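Long-range contact in Lmo0135 protein (Listeria monocytogenes EGD-e, PDB 5ISU), which serves as the substrate-binding protein of an ABC transporter, possibly one that takes up peptides, as family relatives do: residues L52-S65 with T74-H86. Numbering follows the deposited sequence.
Sequences LFWEVDGKPALAKS and TYTVKLKDGLTWH
Val77 reaches the other segment with CG1, which chi1 of 179° sets anti to its own backbone N; there the methyl lies 3.8 Å from Ala63 CB and more loosely meets Phe53 CE1. Ala63 CB in turn rests over one face of the Phe53 ring, toward its rim, so the alanine methyl, the valine methyl and the ring touch one another pairwise. One residue on, the backbone of Lys78 pairs with a classic beta bulge: Lys78 O takes Lys64 N at 2.7 Å and, weakly, Ser65 N, while Lys78 N gives a bond to Ser65 O. The bulge shifts the register by one between Ser65 and Ala63, which lies opposite Leu79. Leu79 sends CD2 to Leu52 CD2, 3.8 Å away. Lys80 ends the ladder with its N bonded to Leu62 O at 3.0 Å. Its side chain then runs fully extended beyond CG across the carbonyls of Leu62 and Ala61, and NZ meets Ala61 O at 2.8 Å in the carbonyl plane; one lysine thus ties down two successive peptide groups by backbone and side chain. After the turn at Gly82, Leu83 CD1 packs on Leu62 CD2 at 4.0 Å and also covers Leu62 O. The contact forms the open end of the hairpin of strands 63-68 and 74-79, at the border of a five-stranded antiparallel sheet. Strand 132-136 flanks 74-79 on its other edge, and Ile148 of helix 144-148 packs against both Phe53 and Val77.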
# COMPACT_ATOMS: atom_id res chain seq x y z
N LEU A 52 5.03 -10.33 13.19
CA LEU A 52 6.28 -10.95 13.64
C LEU A 52 7.36 -9.87 13.66
O LEU A 52 8.15 -9.79 14.60
CB LEU A 52 6.70 -12.10 12.74
CG LEU A 52 5.73 -13.29 12.69
CD1 LEU A 52 6.16 -14.27 11.61
CD2 LEU A 52 5.64 -13.97 14.04
N PHE A 53 7.39 -9.07 12.60
CA PHE A 53 8.33 -7.97 12.44
C PHE A 53 7.57 -6.76 11.95
O PHE A 53 6.54 -6.91 11.29
CB PHE A 53 9.40 -8.33 11.42
CG PHE A 53 10.23 -9.52 11.81
CD1 PHE A 53 9.80 -10.79 11.49
CD2 PHE A 53 11.43 -9.35 12.48
CE1 PHE A 53 10.57 -11.90 11.83
CE2 PHE A 53 12.20 -10.44 12.84
CZ PHE A 53 11.77 -11.73 12.51
N TRP A 54 8.06 -5.57 12.27
CA TRP A 54 7.43 -4.35 11.80
C TRP A 54 7.88 -4.11 10.36
O TRP A 54 9.05 -4.01 10.09
CB TRP A 54 7.81 -3.15 12.67
CG TRP A 54 7.43 -3.26 14.12
CD1 TRP A 54 8.27 -3.41 15.17
CD2 TRP A 54 6.10 -3.24 14.67
NE1 TRP A 54 7.57 -3.45 16.34
CE2 TRP A 54 6.23 -3.36 16.06
CE3 TRP A 54 4.83 -3.12 14.12
CZ2 TRP A 54 5.13 -3.37 16.92
CZ3 TRP A 54 3.72 -3.13 14.97
CH2 TRP A 54 3.88 -3.27 16.35
N GLU A 55 6.92 -4.03 9.44
CA GLU A 55 7.18 -3.84 8.01
C GLU A 55 7.97 -2.58 7.66
O GLU A 55 8.93 -2.65 6.90
CB GLU A 55 5.82 -3.80 7.25
CG GLU A 55 5.91 -3.40 5.77
CD GLU A 55 4.59 -3.51 5.02
OE1 GLU A 55 3.54 -3.70 5.67
OE2 GLU A 55 4.60 -3.39 3.77
N VAL A 56 7.57 -1.45 8.23
CA VAL A 56 8.20 -0.16 7.91
C VAL A 56 9.73 -0.17 8.05
O VAL A 56 10.40 0.48 7.27
CB VAL A 56 7.52 0.99 8.71
CG1 VAL A 56 7.95 0.97 10.17
CG2 VAL A 56 7.83 2.34 8.09
N ASP A 57 10.29 -0.93 8.99
CA ASP A 57 11.77 -0.98 9.17
C ASP A 57 12.37 -2.39 9.35
O ASP A 57 13.58 -2.52 9.57
CB ASP A 57 12.20 -0.11 10.36
CG ASP A 57 11.51 -0.52 11.67
OD1 ASP A 57 10.87 -1.60 11.72
OD2 ASP A 57 11.62 0.25 12.65
N GLY A 58 11.54 -3.42 9.27
CA GLY A 58 12.04 -4.79 9.47
C GLY A 58 12.47 -5.17 10.89
O GLY A 58 13.05 -6.23 11.11
N LYS A 59 12.18 -4.32 11.87
CA LYS A 59 12.57 -4.60 13.25
C LYS A 59 11.71 -5.65 13.96
O LYS A 59 10.55 -5.83 13.62
CB LYS A 59 12.66 -3.31 14.07
CG LYS A 59 13.86 -2.47 13.68
CD LYS A 59 14.09 -1.29 14.59
CE LYS A 59 15.36 -0.54 14.19
NZ LYS A 59 15.54 0.69 15.01
N PRO A 60 12.31 -6.37 14.92
CA PRO A 60 11.62 -7.40 15.68
C PRO A 60 10.39 -6.89 16.39
O PRO A 60 10.47 -5.85 17.03
CB PRO A 60 12.66 -7.83 16.72
CG PRO A 60 13.97 -7.59 16.07
CD PRO A 60 13.78 -6.42 15.15
N ALA A 61 9.28 -7.61 16.28
CA ALA A 61 8.03 -7.27 16.97
C ALA A 61 7.72 -8.48 17.87
O ALA A 61 8.39 -8.66 18.89
CB ALA A 61 6.93 -6.97 15.98
N LEU A 62 6.77 -9.34 17.49
CA LEU A 62 6.53 -10.55 18.28
C LEU A 62 7.77 -11.45 18.19
O LEU A 62 8.08 -12.19 19.13
CB LEU A 62 5.32 -11.32 17.77
CG LEU A 62 3.93 -10.67 17.90
CD1 LEU A 62 2.90 -11.47 17.10
CD2 LEU A 62 3.55 -10.57 19.37
N ALA A 63 8.47 -11.37 17.05
CA ALA A 63 9.67 -12.18 16.81
C ALA A 63 10.89 -11.50 17.39
O ALA A 63 10.96 -10.27 17.47
CB ALA A 63 9.87 -12.41 15.32
N LYS A 64 11.85 -12.32 17.77
CA LYS A 64 13.11 -11.86 18.32
C LYS A 64 14.12 -11.78 17.16
O LYS A 64 14.94 -10.86 17.11
CB LYS A 64 13.54 -12.85 19.39
CG LYS A 64 14.72 -12.45 20.25
CD LYS A 64 15.13 -13.64 21.12
CE LYS A 64 16.46 -13.42 21.82
NZ LYS A 64 17.01 -14.70 22.33
N SER A 65 14.05 -12.74 16.22
CA SER A 65 14.96 -12.77 15.07
C SER A 65 14.54 -13.71 13.93
O SER A 65 13.71 -14.61 14.11
CB SER A 65 16.35 -13.21 15.53
OG SER A 65 16.28 -14.50 16.11
N THR A 74 15.90 -22.39 3.91
CA THR A 74 15.36 -22.50 5.27
C THR A 74 15.40 -21.19 6.07
O THR A 74 16.47 -20.63 6.33
CB THR A 74 16.09 -23.62 6.04
OG1 THR A 74 16.01 -24.84 5.30
CG2 THR A 74 15.47 -23.84 7.41
N TYR A 75 14.23 -20.70 6.46
CA TYR A 75 14.07 -19.49 7.24
C TYR A 75 13.63 -19.88 8.65
O TYR A 75 12.59 -20.48 8.83
CB TYR A 75 13.02 -18.56 6.60
CG TYR A 75 13.42 -17.95 5.27
CD1 TYR A 75 13.55 -18.73 4.13
CD2 TYR A 75 13.63 -16.59 5.14
CE1 TYR A 75 13.92 -18.17 2.90
CE2 TYR A 75 13.99 -16.02 3.93
CZ TYR A 75 14.13 -16.80 2.81
OH TYR A 75 14.48 -16.21 1.61
N THR A 76 14.42 -19.51 9.64
CA THR A 76 14.12 -19.83 11.03
C THR A 76 13.78 -18.56 11.80
O THR A 76 14.60 -17.63 11.88
CB THR A 76 15.34 -20.49 11.69
OG1 THR A 76 15.69 -21.67 10.96
CG2 THR A 76 15.05 -20.87 13.12
N VAL A 77 12.58 -18.54 12.37
CA VAL A 77 12.10 -17.41 13.17
C VAL A 77 12.01 -17.80 14.65
O VAL A 77 11.37 -18.80 14.99
CB VAL A 77 10.68 -16.95 12.73
CG1 VAL A 77 10.19 -15.78 13.58
CG2 VAL A 77 10.66 -16.58 11.25
N LYS A 78 12.66 -17.02 15.51
CA LYS A 78 12.61 -17.22 16.96
C LYS A 78 11.65 -16.16 17.52
O LYS A 78 11.79 -14.98 17.21
CB LYS A 78 13.99 -17.00 17.58
CG LYS A 78 15.03 -18.11 17.42
CD LYS A 78 14.69 -19.34 18.26
CE LYS A 78 15.92 -20.23 18.50
NZ LYS A 78 16.62 -20.70 17.27
N LEU A 79 10.71 -16.58 18.36
CA LEU A 79 9.73 -15.67 18.99
C LEU A 79 10.19 -15.22 20.36
O LEU A 79 11.02 -15.84 20.98
CB LEU A 79 8.37 -16.38 19.18
CG LEU A 79 7.59 -16.87 17.95
CD1 LEU A 79 6.25 -17.47 18.35
CD2 LEU A 79 7.37 -15.72 16.99
N LYS A 80 9.60 -14.13 20.84
CA LYS A 80 9.87 -13.68 22.20
C LYS A 80 9.19 -14.66 23.18
O LYS A 80 8.25 -15.36 22.81
CB LYS A 80 9.40 -12.23 22.39
CG LYS A 80 10.25 -11.24 21.60
CD LYS A 80 9.82 -9.78 21.70
CE LYS A 80 10.78 -8.94 20.85
NZ LYS A 80 10.33 -7.55 20.65
N ASP A 81 9.71 -14.73 24.40
CA ASP A 81 9.19 -15.63 25.43
C ASP A 81 8.05 -14.95 26.16
O ASP A 81 8.04 -13.73 26.27
CB ASP A 81 10.27 -15.96 26.47
CG ASP A 81 11.43 -16.79 25.90
OD1 ASP A 81 11.18 -17.84 25.26
OD2 ASP A 81 12.60 -16.43 26.15
N GLY A 82 7.12 -15.74 26.67
CA GLY A 82 6.01 -15.22 27.48
C GLY A 82 4.96 -14.37 26.79
O GLY A 82 4.25 -13.63 27.44
N LEU A 83 4.85 -14.47 25.47
CA LEU A 83 3.81 -13.74 24.75
C LEU A 83 2.44 -14.34 25.02
O LEU A 83 2.33 -15.55 25.20
CB LEU A 83 4.06 -13.82 23.25
CG LEU A 83 5.35 -13.21 22.74
CD1 LEU A 83 5.48 -13.52 21.26
CD2 LEU A 83 5.37 -11.70 23.00
N THR A 84 1.42 -13.51 25.03
CA THR A 84 0.06 -13.97 25.20
C THR A 84 -0.89 -13.22 24.29
O THR A 84 -0.58 -12.14 23.79
CB THR A 84 -0.45 -13.79 26.64
OG1 THR A 84 -0.41 -12.40 27.00
CG2 THR A 84 0.38 -14.61 27.63
N TRP A 85 -2.04 -13.85 24.06
CA TRP A 85 -3.14 -13.26 23.29
C TRP A 85 -3.98 -12.47 24.30
O TRP A 85 -3.74 -12.57 25.52
CB TRP A 85 -4.02 -14.34 22.65
CG TRP A 85 -3.34 -15.12 21.62
CD1 TRP A 85 -2.80 -16.36 21.76
CD2 TRP A 85 -3.11 -14.72 20.26
NE1 TRP A 85 -2.25 -16.76 20.57
CE2 TRP A 85 -2.42 -15.78 19.63
CE3 TRP A 85 -3.42 -13.57 19.52
CZ2 TRP A 85 -2.05 -15.73 18.29
CZ3 TRP A 85 -3.05 -13.52 18.17
CH2 TRP A 85 -2.36 -14.61 17.57
N HIS A 86 -4.99 -11.73 23.82
CA HIS A 86 -5.83 -10.89 24.70
C HIS A 86 -6.66 -11.64 25.75
O HIS A 86 -7.02 -11.07 26.77
CB HIS A 86 -6.74 -9.96 23.89
CG HIS A 86 -5.99 -8.96 23.06
ND1 HIS A 86 -6.47 -8.46 21.87
CD2 HIS A 86 -4.75 -8.45 23.22
CE1 HIS A 86 -5.58 -7.63 21.36
NE2 HIS A 86 -4.52 -7.61 22.16